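Local coordinates for protein threonine--tRNA ligase catalytic subunit (Aeropyrum pernix, PDB 3A32) that probably attaches threonine to its cognate tRNA, first activating threonine with ATP to threonyl-adenylate and then transferring it, as a zinc-binding class II synthetase that lacks an editing domain, at residues A[400-405]-A[414-419]; A[338-343]-A[371-376]; A[361-366]-A[436-441]. All blocks are in the same frame, centred on the assembly; numbering follows the deposited sequence.

Interaction 1: A[400-405]-A[414-419]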
loop_
_atom_site.group_PDB
_atom_site.type_symbol
_atom_site.label_atom_id
_atom_site.label_comp_id
_atom_site.label_asym_id
_atom_site.label_seq_id
_atom_site.Cartn_x
_atom_site.Cartn_y
_atom_site.Cartn_z
ATOM N N ASN A 400 20.976 -6.347 -17.144
ATOM C CA ASN A 400 22.417 -6.483 -16.799
ATOM C C ASN A 400 23.252 -5.415 -17.479
ATOM O O ASN A 400 23.120 -5.235 -18.684
ATOM C CB ASN A 400 23.026 -7.894 -17.116
ATOM C CG ASN A 400 22.335 -9.027 -16.355
ATOM O OD1 ASN A 400 21.727 -8.813 -15.283
ATOM N ND2 ASN A 400 22.397 -10.254 -16.927
ATOM N N VAL A 401 24.079 -4.704 -16.712
ATOM C CA VAL A 401 24.983 -3.666 -17.276
ATOM C C VAL A 401 26.407 -4.150 -17.050
ATOM O O VAL A 401 26.829 -4.322 -15.916
ATOM C CB VAL A 401 24.745 -2.242 -16.653
ATOM C CG1 VAL A 401 25.700 -1.184 -17.253
ATOM C CG2 VAL A 401 23.256 -1.806 -16.833
ATOM N N PHE A 402 27.098 -4.470 -18.127
ATOM C CA PHE A 402 28.449 -5.023 -18.030
ATOM C C PHE A 402 29.456 -3.927 -18.207
ATOM O O PHE A 402 29.435 -3.214 -19.221
ATOM C CB PHE A 402 28.694 -6.128 -19.068
ATOM C CG PHE A 402 27.935 -7.414 -18.766
ATOM C CD1 PHE A 402 28.423 -8.327 -17.833
ATOM C CD2 PHE A 402 26.723 -7.688 -19.405
ATOM C CE1 PHE A 402 27.728 -9.500 -17.545
ATOM C CE2 PHE A 402 26.016 -8.855 -19.121
ATOM C CZ PHE A 402 26.514 -9.779 -18.202
ATOM N N ILE A 403 30.297 -3.744 -17.197
ATOM C CA ILE A 403 31.327 -2.738 -17.302
ATOM C C ILE A 403 32.709 -3.345 -17.202
ATOM O O ILE A 403 33.152 -3.674 -16.128
ATOM C CB ILE A 403 31.198 -1.609 -16.308
ATOM C CG1 ILE A 403 29.786 -0.994 -16.400
ATOM C CG2 ILE A 403 32.336 -0.526 -16.635
ATOM C CD1 ILE A 403 29.359 -0.291 -15.217
ATOM N N GLY A 404 33.342 -3.532 -18.365
ATOM C CA GLY A 404 34.734 -3.975 -18.439
ATOM C C GLY A 404 35.648 -2.932 -19.099
ATOM O O GLY A 404 35.247 -1.796 -19.364
ATOM N N ALA A 405 36.887 -3.335 -19.329
ATOM C CA ALA A 405 37.931 -2.512 -19.959
ATOM C C ALA A 405 37.465 -1.936 -21.296
ATOM O O ALA A 405 37.714 -0.791 -21.596
ATOM C CB ALA A 405 39.184 -3.388 -20.174
ATOM N N ASP A 414 27.651 -2.201 -22.349
ATOM C CA ASP A 414 27.033 -3.437 -22.844
ATOM C C ASP A 414 25.842 -3.754 -21.919
ATOM O O ASP A 414 26.023 -4.181 -20.759
ATOM C CB ASP A 414 28.062 -4.567 -22.847
ATOM C CG ASP A 414 27.474 -5.922 -23.142
ATOM O OD1 ASP A 414 26.259 -6.079 -23.258
ATOM O OD2 ASP A 414 28.261 -6.885 -23.263
ATOM N N VAL A 415 24.633 -3.519 -22.440
ATOM C CA VAL A 415 23.432 -3.501 -21.634
ATOM C C VAL A 415 22.456 -4.523 -22.193
ATOM O O VAL A 415 22.095 -4.456 -23.368
ATOM C CB VAL A 415 22.778 -2.094 -21.619
ATOM C CG1 VAL A 415 21.455 -2.084 -20.869
ATOM C CG2 VAL A 415 23.695 -1.093 -21.016
ATOM N N ARG A 416 22.034 -5.453 -21.339
ATOM C CA ARG A 416 21.258 -6.615 -21.723
ATOM C C ARG A 416 19.940 -6.657 -20.963
ATOM O O ARG A 416 19.859 -7.006 -19.782
ATOM C CB ARG A 416 22.076 -7.900 -21.511
ATOM C CG ARG A 416 23.506 -7.682 -21.984
ATOM C CD ARG A 416 24.158 -8.941 -22.352
ATOM N NE ARG A 416 25.468 -8.710 -22.941
ATOM C CZ ARG A 416 26.293 -9.688 -23.288
ATOM N NH1 ARG A 416 25.943 -10.965 -23.103
ATOM N NH2 ARG A 416 27.450 -9.388 -23.851
ATOM N N VAL A 417 18.905 -6.281 -21.685
ATOM C CA VAL A 417 17.532 -6.279 -21.219
ATOM C C VAL A 417 16.963 -7.683 -21.478
ATOM O O VAL A 417 17.323 -8.353 -22.436
ATOM C CB VAL A 417 16.773 -5.137 -21.981
ATOM C CG1 VAL A 417 15.278 -5.131 -21.639
ATOM C CG2 VAL A 417 17.393 -3.741 -21.661
ATOM N N PHE A 418 16.135 -8.193 -20.604
ATOM C CA PHE A 418 15.609 -9.521 -20.820
ATOM C C PHE A 418 14.286 -9.350 -21.529
ATOM O O PHE A 418 13.400 -8.627 -21.053
ATOM C CB PHE A 418 15.416 -10.300 -19.512
ATOM C CG PHE A 418 14.994 -11.688 -19.761
ATOM C CD1 PHE A 418 15.974 -12.708 -20.020
ATOM C CD2 PHE A 418 13.616 -11.994 -19.878
ATOM C CE1 PHE A 418 15.582 -14.031 -20.350
ATOM C CE2 PHE A 418 13.201 -13.311 -20.220
ATOM C CZ PHE A 418 14.180 -14.343 -20.435
ATOM N N ASP A 419 14.145 -10.015 -22.654
ATOM C CA ASP A 419 12.973 -9.889 -23.512
ATOM C C ASP A 419 11.945 -10.949 -23.156
ATOM O O ASP A 419 12.177 -12.129 -23.373
ATOM C CB ASP A 419 13.390 -10.116 -24.956
ATOM C CG ASP A 419 12.417 -9.508 -25.920
ATOM O OD1 ASP A 419 12.275 -8.253 -25.844
ATOM O OD2 ASP A 419 11.787 -10.256 -26.719
#
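Phe402 and Arg416 cross at about a right angle on one face of an antiparallel strand pair. Ring atom CE2 of Phe402 comes 3.7 Å from CD of Arg416. CG of Arg416 lies at the ring edge, in the ring plane. The ring and guanidinium planes are 62° apart, so the two groups do not stack flat. Arg416 grips the Asp414 carboxylate of its own strand side-on. Arg416 NE donates to Asp414 OD1 at 2.8 Å, nearly straight, and Arg416 NH2 donates to Asp414 OD2 at 2.7 Å. An alanine in place of Arg416 would probably leave the Asp414 carboxylate to a long, weak ion pair with Arg427 and strip cover from the Phe402 ring.

Backbone bonds join Asn400 to Arg416 in both directions, and Phe402 N to Asp414 O. The opposite face is apolar. There Val401 CG1 meets Val415 CG2 at 4.3 Å, and Leu442 of helix 435-457 packs on both valines. This face is closed in by the helix, whereas Arg416, on the other face, is partly exposed. The chemistry thus implies a two-faced pair of strands inside the sheet, with valines turned to the helix and a salt bridge on the other face.

Interaction 2: A[338-343]-A[371-376]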
loop_
_atom_site.group_PDB
_atom_site.type_symbol
_atom_site.label_atom_id
_atom_site.label_comp_id
_atom_site.label_asym_id
_atom_site.label_seq_id
_atom_site.Cartn_x
_atom_site.Cartn_y
_atom_site.Cartn_z
ATOM N N PRO A 338 12.632 -7.791 -8.550
ATOM C CA PRO A 338 13.394 -7.498 -7.324
ATOM C C PRO A 338 14.675 -6.683 -7.632
ATOM O O PRO A 338 14.894 -5.620 -7.024
ATOM C CB PRO A 338 13.701 -8.896 -6.770
ATOM C CG PRO A 338 12.527 -9.748 -7.255
ATOM C CD PRO A 338 12.297 -9.227 -8.675
ATOM N N ILE A 339 15.511 -7.153 -8.573
ATOM C CA ILE A 339 16.685 -6.383 -9.021
ATOM C C ILE A 339 16.396 -5.809 -10.408
ATOM O O ILE A 339 16.202 -6.566 -11.376
ATOM C CB ILE A 339 17.993 -7.255 -9.031
ATOM C CG1 ILE A 339 18.275 -7.817 -7.625
ATOM C CG2 ILE A 339 19.193 -6.438 -9.578
ATOM C CD1 ILE A 339 19.459 -8.862 -7.541
ATOM N N GLN A 340 16.359 -4.478 -10.514
ATOM C CA GLN A 340 16.092 -3.826 -11.782
ATOM C C GLN A 340 17.319 -3.683 -12.683
ATOM O O GLN A 340 17.252 -3.974 -13.882
ATOM C CB GLN A 340 15.418 -2.474 -11.522
ATOM C CG GLN A 340 13.964 -2.683 -10.982
ATOM C CD GLN A 340 13.248 -1.419 -10.728
ATOM O OE1 GLN A 340 13.684 -0.596 -9.923
ATOM N NE2 GLN A 340 12.102 -1.248 -11.384
ATOM N N PHE A 341 18.438 -3.231 -12.119
ATOM C CA PHE A 341 19.705 -3.121 -12.861
ATOM C C PHE A 341 20.711 -3.916 -12.096
ATOM O O PHE A 341 20.933 -3.614 -10.918
ATOM C CB PHE A 341 20.210 -1.664 -12.935
ATOM C CG PHE A 341 19.443 -0.811 -13.902
ATOM C CD1 PHE A 341 19.737 -0.853 -15.273
ATOM C CD2 PHE A 341 18.394 -0.004 -13.458
ATOM C CE1 PHE A 341 19.011 -0.080 -16.182
ATOM C CE2 PHE A 341 17.653 0.776 -14.359
ATOM C CZ PHE A 341 17.975 0.770 -15.721
ATOM N N ALA A 342 21.337 -4.916 -12.739
ATOM C CA ALA A 342 22.526 -5.524 -12.144
ATOM C C ALA A 342 23.731 -4.881 -12.847
ATOM O O ALA A 342 23.797 -4.896 -14.093
ATOM C CB ALA A 342 22.539 -7.031 -12.313
ATOM N N VAL A 343 24.629 -4.291 -12.073
ATOM C CA VAL A 343 25.813 -3.609 -12.589
ATOM C C VAL A 343 27.014 -4.504 -12.285
ATOM O O VAL A 343 27.336 -4.751 -11.110
ATOM C CB VAL A 343 25.999 -2.187 -11.941
ATOM C CG1 VAL A 343 27.257 -1.510 -12.450
ATOM C CG2 VAL A 343 24.751 -1.250 -12.203
ATOM N N GLY A 371 15.869 6.157 -7.981
ATOM C CA GLY A 371 14.822 5.377 -7.344
ATOM C C GLY A 371 14.748 3.921 -7.807
ATOM O O GLY A 371 13.739 3.251 -7.564
ATOM N N PHE A 372 15.809 3.430 -8.460
ATOM C CA PHE A 372 15.834 2.077 -9.024
ATOM C C PHE A 372 16.341 1.063 -8.035
ATOM O O PHE A 372 17.056 1.420 -7.055
ATOM C CB PHE A 372 16.716 2.009 -10.283
ATOM C CG PHE A 372 16.175 2.802 -11.453
ATOM C CD1 PHE A 372 14.972 2.421 -12.066
ATOM C CD2 PHE A 372 16.875 3.890 -11.953
ATOM C CE1 PHE A 372 14.465 3.111 -13.157
ATOM C CE2 PHE A 372 16.377 4.613 -13.043
ATOM C CZ PHE A 372 15.145 4.220 -13.623
ATOM N N ARG A 373 16.028 -0.210 -8.305
ATOM C CA ARG A 373 16.592 -1.324 -7.509
ATOM C C ARG A 373 17.859 -1.888 -8.194
ATOM O O ARG A 373 17.793 -2.425 -9.320
ATOM C CB ARG A 373 15.531 -2.383 -7.230
ATOM C CG ARG A 373 14.414 -1.874 -6.227
ATOM C CD ARG A 373 13.390 -2.920 -5.883
ATOM N NE ARG A 373 12.657 -3.423 -7.035
ATOM C CZ ARG A 373 11.581 -2.841 -7.576
ATOM N NH1 ARG A 373 11.099 -1.712 -7.049
ATOM N NH2 ARG A 373 10.965 -3.400 -8.626
ATOM N N VAL A 374 18.996 -1.760 -7.497
ATOM C CA VAL A 374 20.325 -1.953 -8.080
ATOM C C VAL A 374 21.108 -3.045 -7.286
ATOM O O VAL A 374 21.026 -3.111 -6.046
ATOM C CB VAL A 374 21.136 -0.589 -8.146
ATOM C CG1 VAL A 374 22.486 -0.752 -8.932
ATOM C CG2 VAL A 374 20.306 0.500 -8.811
ATOM N N ALA A 375 21.813 -3.920 -8.003
ATOM C CA ALA A 375 22.786 -4.807 -7.384
ATOM C C ALA A 375 24.111 -4.705 -8.164
ATOM O O ALA A 375 24.114 -4.814 -9.396
ATOM C CB ALA A 375 22.253 -6.239 -7.374
ATOM N N VAL A 376 25.220 -4.450 -7.465
ATOM C CA VAL A 376 26.557 -4.428 -8.089
ATOM C C VAL A 376 27.197 -5.766 -7.838
ATOM O O VAL A 376 27.103 -6.290 -6.733
ATOM C CB VAL A 376 27.447 -3.366 -7.479
ATOM C CG1 VAL A 376 28.886 -3.440 -8.092
ATOM C CG2 VAL A 376 26.862 -2.016 -7.715
HETATM O O HOH W 1 12.365 1.097 -8.403
#
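Phe341 and Phe372 meet edge to face at the start of a parallel strand pair. The pair belongs to the beta-alpha-beta unit made by strand 341-347, helix 353-369 and strand 373-380. The ring of Phe341 is the bump. Its CE2 points over the centre of the Phe372 ring and lies 3.8 Å from Phe372 CG. The planes are 78° apart, as in a T-shaped pair. Leu367 of the connecting helix and Ala446 of helix 435-457 touch both rings.

On the same face, Val343 CG2 rests against Val374 CG1 at 4.0 Å. The other face has smaller bumps. Ala375 CB fits against both arms of Ile339, 3.8 Å from CG2 and from CD1 of that residue. Leu471 also touches both residues.

Before the strands pair fully, Gln340 and Arg373 lie on each other. The amide and guanidinium planes are only 10° apart, with Gln340 CD over one guanidinium face and 3.7 Å from Arg373 NH2. The Arg373 chain bends at chi3 (-60°), which turns NE toward Pro338 O, though that bond is weak. Stronger partners hold the guanidinium: NH2 donates to Ala337 O and Thr335 O, and NH1 to Ile463 O. It is therefore fixed as a flat shelf for the amide.

The backbone of Arg373 is gripped as well. Arg373 O accepts from Gln340 N and from Phe341 N, 3.0 Å from the latter. Arg373 N donates to Gln340 OE1 at 2.9 Å, in the amide plane and on a lone pair. Gln340 OE1 also accepts a hydrogen bond from a water at 2.6 Å, and the same water donates to Gly371 O at 2.7 Å.

Interaction 3: A[361-366]-A[436-441]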
loop_
_atom_site.group_PDB
_atom_site.type_symbol
_atom_site.label_atom_id
_atom_site.label_comp_id
_atom_site.label_asym_id
_atom_site.label_seq_id
_atom_site.Cartn_x
_atom_site.Cartn_y
_atom_site.Cartn_z
ATOM N N SER A 361 30.493 1.780 -9.718
ATOM C CA SER A 361 30.102 2.416 -8.488
ATOM C C SER A 361 29.285 3.712 -8.699
ATOM O O SER A 361 28.207 3.884 -8.096
ATOM C CB SER A 361 31.383 2.647 -7.645
ATOM O OG SER A 361 31.125 3.428 -6.494
ATOM N N SER A 362 29.761 4.617 -9.562
ATOM C CA SER A 362 28.990 5.835 -9.854
ATOM C C SER A 362 27.653 5.569 -10.555
ATOM O O SER A 362 26.629 6.159 -10.191
ATOM C CB SER A 362 29.786 6.790 -10.683
ATOM O OG SER A 362 30.867 7.241 -9.934
ATOM N N ILE A 363 27.658 4.699 -11.567
ATOM C CA ILE A 363 26.391 4.292 -12.209
ATOM C C ILE A 363 25.443 3.707 -11.153
ATOM O O ILE A 363 24.303 4.115 -11.077
ATOM C CB ILE A 363 26.593 3.299 -13.407
ATOM C CG1 ILE A 363 27.301 4.007 -14.589
ATOM C CG2 ILE A 363 25.221 2.669 -13.841
ATOM C CD1 ILE A 363 27.814 3.054 -15.713
ATOM N N ALA A 364 25.921 2.788 -10.319
ATOM C CA ALA A 364 25.086 2.184 -9.269
ATOM C C ALA A 364 24.473 3.236 -8.381
ATOM O O ALA A 364 23.243 3.243 -8.199
ATOM C CB ALA A 364 25.879 1.176 -8.438
ATOM N N LYS A 365 25.302 4.138 -7.844
ATOM C CA LYS A 365 24.798 5.235 -6.999
ATOM C C LYS A 365 23.788 6.093 -7.730
ATOM O O LYS A 365 22.780 6.480 -7.150
ATOM C CB LYS A 365 25.921 6.164 -6.492
ATOM C CG LYS A 365 26.807 5.575 -5.408
ATOM C CD LYS A 365 28.091 6.481 -5.152
ATOM C CE LYS A 365 29.192 5.714 -4.367
ATOM N NZ LYS A 365 28.728 4.392 -3.794
ATOM N N GLY A 366 24.094 6.430 -8.982
ATOM C CA GLY A 366 23.229 7.316 -9.744
ATOM C C GLY A 366 21.858 6.674 -9.999
ATOM O O GLY A 366 20.809 7.342 -9.903
ATOM N N ALA A 436 27.489 10.290 -15.188
ATOM C CA ALA A 436 26.200 10.975 -15.147
ATOM C C ALA A 436 25.395 10.789 -16.407
ATOM O O ALA A 436 24.182 10.605 -16.359
ATOM C CB ALA A 436 26.432 12.479 -14.913
ATOM N N ASP A 437 26.074 10.901 -17.540
ATOM C CA ASP A 437 25.480 10.714 -18.831
ATOM C C ASP A 437 25.050 9.245 -19.040
ATOM O O ASP A 437 23.974 8.973 -19.605
ATOM C CB ASP A 437 26.478 11.144 -19.906
ATOM C CG ASP A 437 25.833 11.289 -21.248
ATOM O OD1 ASP A 437 24.874 12.123 -21.361
ATOM O OD2 ASP A 437 26.255 10.551 -22.173
ATOM N N ALA A 438 25.889 8.308 -18.601
ATOM C CA ALA A 438 25.526 6.898 -18.563
ATOM C C ALA A 438 24.264 6.666 -17.722
ATOM O O ALA A 438 23.370 5.945 -18.157
ATOM C CB ALA A 438 26.728 5.990 -18.063
ATOM N N VAL A 439 24.192 7.261 -16.528
ATOM C CA VAL A 439 23.007 7.099 -15.664
ATOM C C VAL A 439 21.760 7.625 -16.388
ATOM O O VAL A 439 20.700 6.987 -16.364
ATOM C CB VAL A 439 23.193 7.759 -14.252
ATOM C CG1 VAL A 439 21.830 7.886 -13.465
ATOM C CG2 VAL A 439 24.274 7.006 -13.443
ATOM N N GLU A 440 21.891 8.751 -17.080
ATOM C CA GLU A 440 20.742 9.342 -17.746
ATOM C C GLU A 440 20.230 8.416 -18.814
ATOM O O GLU A 440 19.029 8.155 -18.887
ATOM C CB GLU A 440 21.071 10.725 -18.331
ATOM C CG GLU A 440 21.395 11.769 -17.277
ATOM C CD GLU A 440 20.189 12.072 -16.330
ATOM O OE1 GLU A 440 19.098 12.436 -16.846
ATOM O OE2 GLU A 440 20.358 11.979 -15.082
ATOM N N ASN A 441 21.161 7.887 -19.596
ATOM C CA ASN A 441 20.879 6.982 -20.696
ATOM C C ASN A 441 20.305 5.631 -20.241
ATOM O O ASN A 441 19.442 5.072 -20.930
ATOM C CB ASN A 441 22.171 6.749 -21.519
ATOM C CG ASN A 441 22.611 7.998 -22.277
ATOM O OD1 ASN A 441 21.862 8.966 -22.359
ATOM N ND2 ASN A 441 23.821 7.973 -22.841
#
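Val439 presses its two methyl groups against the backbone of helix 361-366. It has the largest buried surface in the contact, followed by Ile363 and Gly366. Val439 CG2 lies 3.7 Å from Ile363 CA and equally near the carbonyl O of that residue. Val439 CG2 also approaches Ser362 O at 4.1 Å. Val439 CG1 is anti to the backbone N (chi1 166°) and reaches the next turn, where it lies 3.7 Å from Gly366 C. The valine therefore straddles one turn of the facing helix and meets mostly main chain.

Gly366 makes this possible. It has no side chain, and a CB built there would point at helix 436-441. That atom would sit 2.5 Å from Val439 CG2, which is a clash. The bare backbone at Gly366 thus takes up the CG1 branch.

Ile363 works beside the valine. Its CG1 and CD1 both meet Ala438, with Ile363 CD1 3.9 Å from Ala438 CB. With chi2 near anti (168°), CD1 extends to the Ala438 methyl. Leu413 of strand 412-419 touches both Ile363 and Ala438, and Leu442 also packs on Ile363.

No hydrogen bond joins the two segments. The CA atoms of Ile363 and Val439 are 5.6 Å apart, a close approach for two helices. The local axes pass 8.9 Å from each other at -48°. At the solvent side, Glu440 forms a salt bridge with Lys370, just past the end of helix 353-369.

Both helices also touch the sheet through other residues: Ala364 meets Val374 and Val376, and Leu442 meets Val401. Such helices packed together on one face of a mixed sheet are typical of the alpha/beta anticodon-binding domain of class IIa synthetases such as those for threonine, proline, histidine and glycine.

In the fold
All three contacts lie in the anticodon-binding domain, away from the zinc site. Interactions 1 and 2 belong to one mixed sheet and are joined by neighbouring strands: Val401 N probably hydrogen-bonds to Ala342 O. Interaction 3 joins two helices on one face of that sheet. Val376 and Val374 of interaction 2 pack on Ala364, and Ile403 CD1 meets Ile363 CD1. Interaction 2 is the most extensive and most buried, with polar groups satisfied inside it. Interaction 1 has backbone bonds and a partly exposed salt bridge on its outer face. Interaction 3 is the smallest, has no hydrogen bond across it and works by van der Waals packing.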